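Ribosomal RNA processing protein 6 (Trypanosoma brucei brucei, PDB 4NLC) probably trims and degrades RNA from the 3' end as an exosome-associated exoribonuclease, of which this chain is the catalytic core with exonuclease and HRDC domains. Local coordinates at residues A[299-304]-A[315-320]; A[190-195]-A[227-232]. The protein carries 1 engineered substitution. One frame throughout, in Å; residues are numbered along the deposited sequence.

Interaction 1 (A[299-304]-A[315-320])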
loop_
_atom_site.group_PDB
_atom_site.type_symbol
_atom_site.label_atom_id
_atom_site.label_comp_id
_atom_site.label_asym_id
_atom_site.label_seq_id
_atom_site.Cartn_x
_atom_site.Cartn_y
_atom_site.Cartn_z
ATOM N N PHE A 299 12.132 -21.355 7.229
ATOM C CA PHE A 299 11.749 -20.173 6.481
ATOM C C PHE A 299 10.627 -20.481 5.488
ATOM O O PHE A 299 9.694 -19.694 5.366
ATOM C CB PHE A 299 12.968 -19.512 5.797
ATOM C CG PHE A 299 12.636 -18.133 5.261
ATOM C CD1 PHE A 299 12.045 -17.976 4.007
ATOM C CD2 PHE A 299 12.838 -17.001 6.040
ATOM C CE1 PHE A 299 11.689 -16.703 3.534
ATOM C CE2 PHE A 299 12.508 -15.731 5.553
ATOM C CZ PHE A 299 11.928 -15.591 4.309
ATOM N N ASN A 300 10.710 -21.619 4.791
ATOM C CA ASN A 300 9.677 -22.009 3.823
ATOM C C ASN A 300 8.397 -22.397 4.507
ATOM O O ASN A 300 7.331 -22.053 4.006
ATOM C CB ASN A 300 10.174 -23.074 2.852
ATOM C CG ASN A 300 11.153 -22.484 1.882
ATOM O OD1 ASN A 300 11.358 -21.267 1.844
ATOM N ND2 ASN A 300 11.772 -23.315 1.077
ATOM N N TRP A 301 8.502 -23.042 5.692
ATOM C CA TRP A 301 7.341 -23.362 6.510
ATOM C C TRP A 301 6.684 -22.039 7.001
ATOM O O TRP A 301 5.452 -21.917 6.993
ATOM C CB TRP A 301 7.729 -24.231 7.719
ATOM C CG TRP A 301 6.546 -24.486 8.596
ATOM C CD1 TRP A 301 5.600 -25.449 8.419
ATOM C CD2 TRP A 301 6.059 -23.632 9.647
ATOM N NE1 TRP A 301 4.569 -25.268 9.310
ATOM C CE2 TRP A 301 4.829 -24.167 10.082
ATOM C CE3 TRP A 301 6.556 -22.478 10.279
ATOM C CZ2 TRP A 301 4.102 -23.611 11.142
ATOM C CZ3 TRP A 301 5.828 -21.914 11.318
ATOM C CH2 TRP A 301 4.621 -22.485 11.747
ATOM N N ARG A 302 7.509 -21.077 7.452
ATOM C CA ARG A 302 7.046 -19.795 7.989
ATOM C C ARG A 302 6.236 -19.036 6.962
ATOM O O ARG A 302 5.223 -18.436 7.321
ATOM C CB ARG A 302 8.213 -18.957 8.569
ATOM C CG ARG A 302 7.758 -17.728 9.344
ATOM C CD ARG A 302 8.916 -16.845 9.760
ATOM N NE ARG A 302 9.514 -16.201 8.604
ATOM C CZ ARG A 302 9.924 -14.944 8.571
ATOM N NH1 ARG A 302 9.834 -14.181 9.649
ATOM N NH2 ARG A 302 10.423 -14.439 7.460
ATOM N N ASP A 303 6.636 -19.111 5.685
ATOM C CA ASP A 303 5.893 -18.459 4.614
ATOM C C ASP A 303 4.555 -19.174 4.358
ATOM O O ASP A 303 3.545 -18.502 4.236
ATOM C CB ASP A 303 6.731 -18.320 3.343
ATOM C CG ASP A 303 6.031 -17.450 2.314
ATOM O OD1 ASP A 303 6.123 -16.208 2.421
ATOM O OD2 ASP A 303 5.365 -18.010 1.430
ATOM N N MET A 304 4.543 -20.511 4.312
ATOM C CA MET A 304 3.320 -21.312 4.150
ATOM C C MET A 304 2.311 -21.025 5.289
ATOM O O MET A 304 1.166 -20.679 5.019
ATOM C CB MET A 304 3.642 -22.823 4.061
ATOM C CG MET A 304 4.283 -23.217 2.739
ATOM S SD MET A 304 4.851 -24.952 2.575
ATOM C CE MET A 304 4.022 -25.411 1.028
ATOM N N ALA A 315 4.697 -11.870 11.683
ATOM C CA ALA A 315 3.691 -12.113 12.713
ATOM C C ALA A 315 3.647 -13.621 13.087
ATOM O O ALA A 315 3.182 -13.975 14.173
ATOM C CB ALA A 315 2.321 -11.604 12.261
ATOM N N VAL A 316 4.117 -14.501 12.197
ATOM C CA VAL A 316 4.178 -15.930 12.507
ATOM C C VAL A 316 5.360 -16.167 13.475
ATOM O O VAL A 316 5.191 -16.765 14.550
ATOM C CB VAL A 316 4.299 -16.810 11.224
ATOM C CG1 VAL A 316 4.661 -18.263 11.559
ATOM C CG2 VAL A 316 3.016 -16.756 10.402
ATOM N N MET A 317 6.544 -15.665 13.089
ATOM C CA MET A 317 7.799 -15.889 13.792
ATOM C C MET A 317 8.781 -14.784 13.391
ATOM O O MET A 317 8.936 -14.514 12.202
ATOM C CB MET A 317 8.319 -17.246 13.251
ATOM C CG MET A 317 9.350 -17.948 14.054
ATOM S SD MET A 317 10.117 -19.273 13.055
ATOM C CE MET A 317 8.733 -20.347 12.793
ATOM N N HIS A 318 9.488 -14.189 14.354
ATOM C CA HIS A 318 10.513 -13.188 14.038
ATOM C C HIS A 318 11.655 -13.855 13.239
ATOM O O HIS A 318 11.911 -15.039 13.406
ATOM C CB HIS A 318 11.048 -12.524 15.315
ATOM C CG HIS A 318 11.905 -11.323 15.055
ATOM N ND1 HIS A 318 13.252 -11.446 14.740
ATOM C CD2 HIS A 318 11.576 -10.010 15.054
ATOM C CE1 HIS A 318 13.701 -10.213 14.580
ATOM N NE2 HIS A 318 12.731 -9.310 14.761
ATOM N N ILE A 319 12.292 -13.112 12.345
ATOM C CA ILE A 319 13.384 -13.603 11.498
ATOM C C ILE A 319 14.539 -14.253 12.325
ATOM O O ILE A 319 15.095 -15.264 11.891
ATOM C CB ILE A 319 13.869 -12.469 10.531
ATOM C CG1 ILE A 319 14.731 -13.003 9.370
ATOM C CG2 ILE A 319 14.571 -11.330 11.267
ATOM C CD1 ILE A 319 13.973 -13.682 8.269
ATOM N N SER A 320 14.859 -13.686 13.516
ATOM C CA SER A 320 15.907 -14.171 14.417
ATOM C C SER A 320 15.544 -15.524 14.968
ATOM O O SER A 320 16.436 -16.331 15.177
ATOM C CB SER A 320 16.158 -13.179 15.552
ATOM O OG SER A 320 14.995 -12.942 16.328
#
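R302 reaches from helix 289-309 to the backbone of M317 and makes the one hydrogen bond that crosses between the segments, NH1 to M317 O at 2.7 Å. The N-H...O angle is 156°, the acceptor lies in the guanidinium plane, and NH1 stands almost on the extension of the carbonyl bond. M317 is the first residue to leave helical geometry after helix 313-316, and H318 behind it caps helix 319-328 by accepting from S320 N through ND1; the arginine therefore grips the corner between helices 313-316 and 319-328.

Apolar contacts flank this bond. The R302 chain is extended through CG and CD (chi1 -170°, chi2 -173°), which carries its methylenes to the partner: CD is 3.6 Å from M317 CB, and CG is 3.8 Å from V316 CG1. W301 CZ3 meets M317 CE at 3.6 Å, the two side chains crossing at about a right angle; L354 of helix 351-359 touches both W301 and M317. I319 CD1 lies at the edge of the F299 ring, 3.7 Å from CE2, and equally near R302 NH2.

Within the HRDC domain, the in-plane NH1 bond thus gives the carbonyl of buried M317, just past a helix end, a donor, while the arginine's methylenes continue the apolar packing.

Interaction 2 (A[190-195]-A[227-232])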
loop_
_atom_site.group_PDB
_atom_site.type_symbol
_atom_site.label_atom_id
_atom_site.label_comp_id
_atom_site.label_asym_id
_atom_site.label_seq_id
_atom_site.Cartn_x
_atom_site.Cartn_y
_atom_site.Cartn_z
ATOM N N ASP A 190 6.347 21.405 4.333
ATOM C CA ASP A 190 7.148 22.399 5.045
ATOM C C ASP A 190 7.775 23.441 4.087
ATOM O O ASP A 190 7.782 24.625 4.402
ATOM C CB ASP A 190 8.186 21.698 5.928
ATOM C CG ASP A 190 9.069 22.589 6.778
ATOM O OD1 ASP A 190 8.615 23.693 7.161
ATOM O OD2 ASP A 190 10.183 22.156 7.121
ATOM N N HIS A 191 8.245 23.020 2.905
ATOM C CA HIS A 191 8.887 23.930 1.946
ATOM C C HIS A 191 7.912 24.945 1.350
ATOM O O HIS A 191 8.207 26.138 1.294
ATOM C CB HIS A 191 9.598 23.139 0.830
ATOM C CG HIS A 191 10.394 23.990 -0.100
ATOM N ND1 HIS A 191 11.555 24.594 0.305
ATOM C CD2 HIS A 191 10.160 24.314 -1.391
ATOM C CE1 HIS A 191 12.004 25.265 -0.747
ATOM N NE2 HIS A 191 11.203 25.117 -1.794
ATOM N N PHE A 192 6.749 24.472 0.924
ATOM C CA PHE A 192 5.761 25.324 0.278
ATOM C C PHE A 192 4.743 25.967 1.228
ATOM O O PHE A 192 4.343 27.104 1.000
ATOM C CB PHE A 192 5.053 24.548 -0.834
ATOM C CG PHE A 192 5.967 24.177 -1.980
ATOM C CD1 PHE A 192 6.521 25.163 -2.800
ATOM C CD2 PHE A 192 6.229 22.843 -2.279
ATOM C CE1 PHE A 192 7.334 24.820 -3.880
ATOM C CE2 PHE A 192 7.052 22.502 -3.356
ATOM C CZ PHE A 192 7.598 23.493 -4.147
ATOM N N CYS A 193 4.312 25.249 2.258
ATOM C CA CYS A 193 3.280 25.752 3.160
ATOM C C CYS A 193 3.806 26.235 4.495
ATOM O O CYS A 193 3.056 26.889 5.214
ATOM C CB CYS A 193 2.185 24.704 3.353
ATOM S SG CYS A 193 1.659 23.882 1.836
ATOM N N GLN A 194 5.058 25.876 4.855
ATOM C CA GLN A 194 5.682 26.210 6.141
ATOM C C GLN A 194 4.904 25.587 7.325
ATOM O O GLN A 194 4.776 26.203 8.393
ATOM C CB GLN A 194 5.900 27.732 6.302
ATOM C CG GLN A 194 7.138 28.268 5.605
ATOM C CD GLN A 194 7.536 29.619 6.157
ATOM O OE1 GLN A 194 7.310 29.941 7.334
ATOM N NE2 GLN A 194 8.161 30.438 5.327
ATOM N N VAL A 195 4.381 24.364 7.104
ATOM C CA VAL A 195 3.646 23.544 8.073
ATOM C C VAL A 195 4.496 22.275 8.350
ATOM O O VAL A 195 4.900 21.577 7.406
ATOM C CB VAL A 195 2.202 23.166 7.579
ATOM C CG1 VAL A 195 1.530 22.138 8.496
ATOM C CG2 VAL A 195 1.315 24.397 7.419
ATOM N N LEU A 227 -2.915 19.856 -3.101
ATOM C CA LEU A 227 -3.270 20.573 -4.339
ATOM C C LEU A 227 -2.536 21.900 -4.480
ATOM O O LEU A 227 -2.217 22.270 -5.594
ATOM C CB LEU A 227 -4.774 20.744 -4.517
ATOM C CG LEU A 227 -5.573 19.459 -4.703
ATOM C CD1 LEU A 227 -7.054 19.761 -4.679
ATOM C CD2 LEU A 227 -5.156 18.716 -5.955
ATOM N N TYR A 228 -2.219 22.582 -3.364
ATOM C CA TYR A 228 -1.414 23.824 -3.404
ATOM C C TYR A 228 -0.004 23.472 -3.829
ATOM O O TYR A 228 0.567 24.179 -4.646
ATOM C CB TYR A 228 -1.383 24.548 -2.054
ATOM C CG TYR A 228 -0.454 25.755 -2.015
ATOM C CD1 TYR A 228 -0.796 26.947 -2.653
ATOM C CD2 TYR A 228 0.749 25.713 -1.316
ATOM C CE1 TYR A 228 0.036 28.067 -2.599
ATOM C CE2 TYR A 228 1.600 26.825 -1.266
ATOM C CZ TYR A 228 1.232 28.001 -1.903
ATOM O OH TYR A 228 2.045 29.104 -1.838
ATOM N N VAL A 229 0.557 22.387 -3.260
ATOM C CA VAL A 229 1.901 21.862 -3.565
ATOM C C VAL A 229 1.954 21.557 -5.061
ATOM O O VAL A 229 2.895 21.960 -5.748
ATOM C CB VAL A 229 2.237 20.626 -2.665
ATOM C CG1 VAL A 229 3.381 19.787 -3.237
ATOM C CG2 VAL A 229 2.559 21.071 -1.238
ATOM N N TYR A 230 0.897 20.904 -5.568
ATOM C CA TYR A 230 0.727 20.568 -6.981
ATOM C C TYR A 230 0.842 21.848 -7.867
ATOM O O TYR A 230 1.618 21.861 -8.815
ATOM C CB TYR A 230 -0.636 19.853 -7.179
ATOM C CG TYR A 230 -1.068 19.693 -8.620
ATOM C CD1 TYR A 230 -0.331 18.905 -9.506
ATOM C CD2 TYR A 230 -2.259 20.250 -9.077
ATOM C CE1 TYR A 230 -0.757 18.694 -10.819
ATOM C CE2 TYR A 230 -2.701 20.043 -10.389
ATOM C CZ TYR A 230 -1.941 19.268 -11.258
ATOM O OH TYR A 230 -2.323 19.101 -12.565
ATOM N N ASP A 231 0.098 22.918 -7.519
ATOM C CA ASP A 231 0.112 24.212 -8.220
ATOM C C ASP A 231 1.539 24.820 -8.230
ATOM O O ASP A 231 2.037 25.205 -9.282
ATOM C CB ASP A 231 -0.859 25.198 -7.546
ATOM C CG ASP A 231 -2.339 24.915 -7.671
ATOM O OD1 ASP A 231 -2.715 24.071 -8.505
ATOM O OD2 ASP A 231 -3.124 25.570 -6.968
ATOM N N ARG A 232 2.209 24.824 -7.074
ATOM C CA ARG A 232 3.577 25.340 -6.930
ATOM C C ARG A 232 4.631 24.549 -7.735
ATOM O O ARG A 232 5.508 25.158 -8.364
ATOM C CB ARG A 232 3.953 25.435 -5.447
ATOM C CG ARG A 232 3.183 26.535 -4.670
ATOM C CD ARG A 232 3.611 27.971 -4.970
ATOM N NE ARG A 232 5.039 28.207 -4.712
ATOM C CZ ARG A 232 5.565 28.499 -3.524
ATOM N NH1 ARG A 232 4.786 28.616 -2.451
ATOM N NH2 ARG A 232 6.872 28.677 -3.400
#
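The F192 ring is covered on both faces: R232 CB packs on one, offset toward the rim, and H191 CD2 of F192's own helix lies over the centre of the other. The former is a CH-pi contact, CB standing 4.0 Å from the ring centroid and 26° off the normal. R232 NH2 comes to the ring's edge in its plane. The guanidinium is turned 80° from the phenyl plane and presents a face to F192 CD1, which sits 3.5 Å from CZ; this is a rim atom over a flat group, not a parallel stack.

Bends at chi2 (-73°) and chi3 fold the R232 chain back, and NH1 donates to Y228 OH at 2.9 Å, one turn earlier on the same helix. The Y228 ring in turn has R232 CG over one face and F192 O at its edge, 3.6 Å from CE2. C193 SG makes a sulfur-aromatic contact oblique to the Y228 ring, 3.8 Å from CD2, and V229 CG2 lies 4.2 Å from F192 CD2.

F192 also touches L233 and L236, so the end of helix 185-193 packs against helix 226-238. From that second helix, L227 and Y230 reach strands 92-100 and 145-148 of the central sheet of the RNase H-like exonuclease domain.

In the fold
Interactions 1 and 2 are independent: their centres lie 43 Å apart, on opposite sides of the chain's centre, one in the HRDC domain and the other in the exonuclease domain. Both are mainly buried and bury similar areas, 318 and 290 Å², and in each an arginine combines carbon packing with a hydrogen bond. The arginines differ in role. In interaction 1 the bond crosses to the backbone; in interaction 2 none crosses, and the partly exposed arginine bonds within its own helix while packing on an aromatic ring. The first contact joins helices close in sequence within a helical domain, the second joins segments 32 residues apart in the chain, beside a mixed sheet.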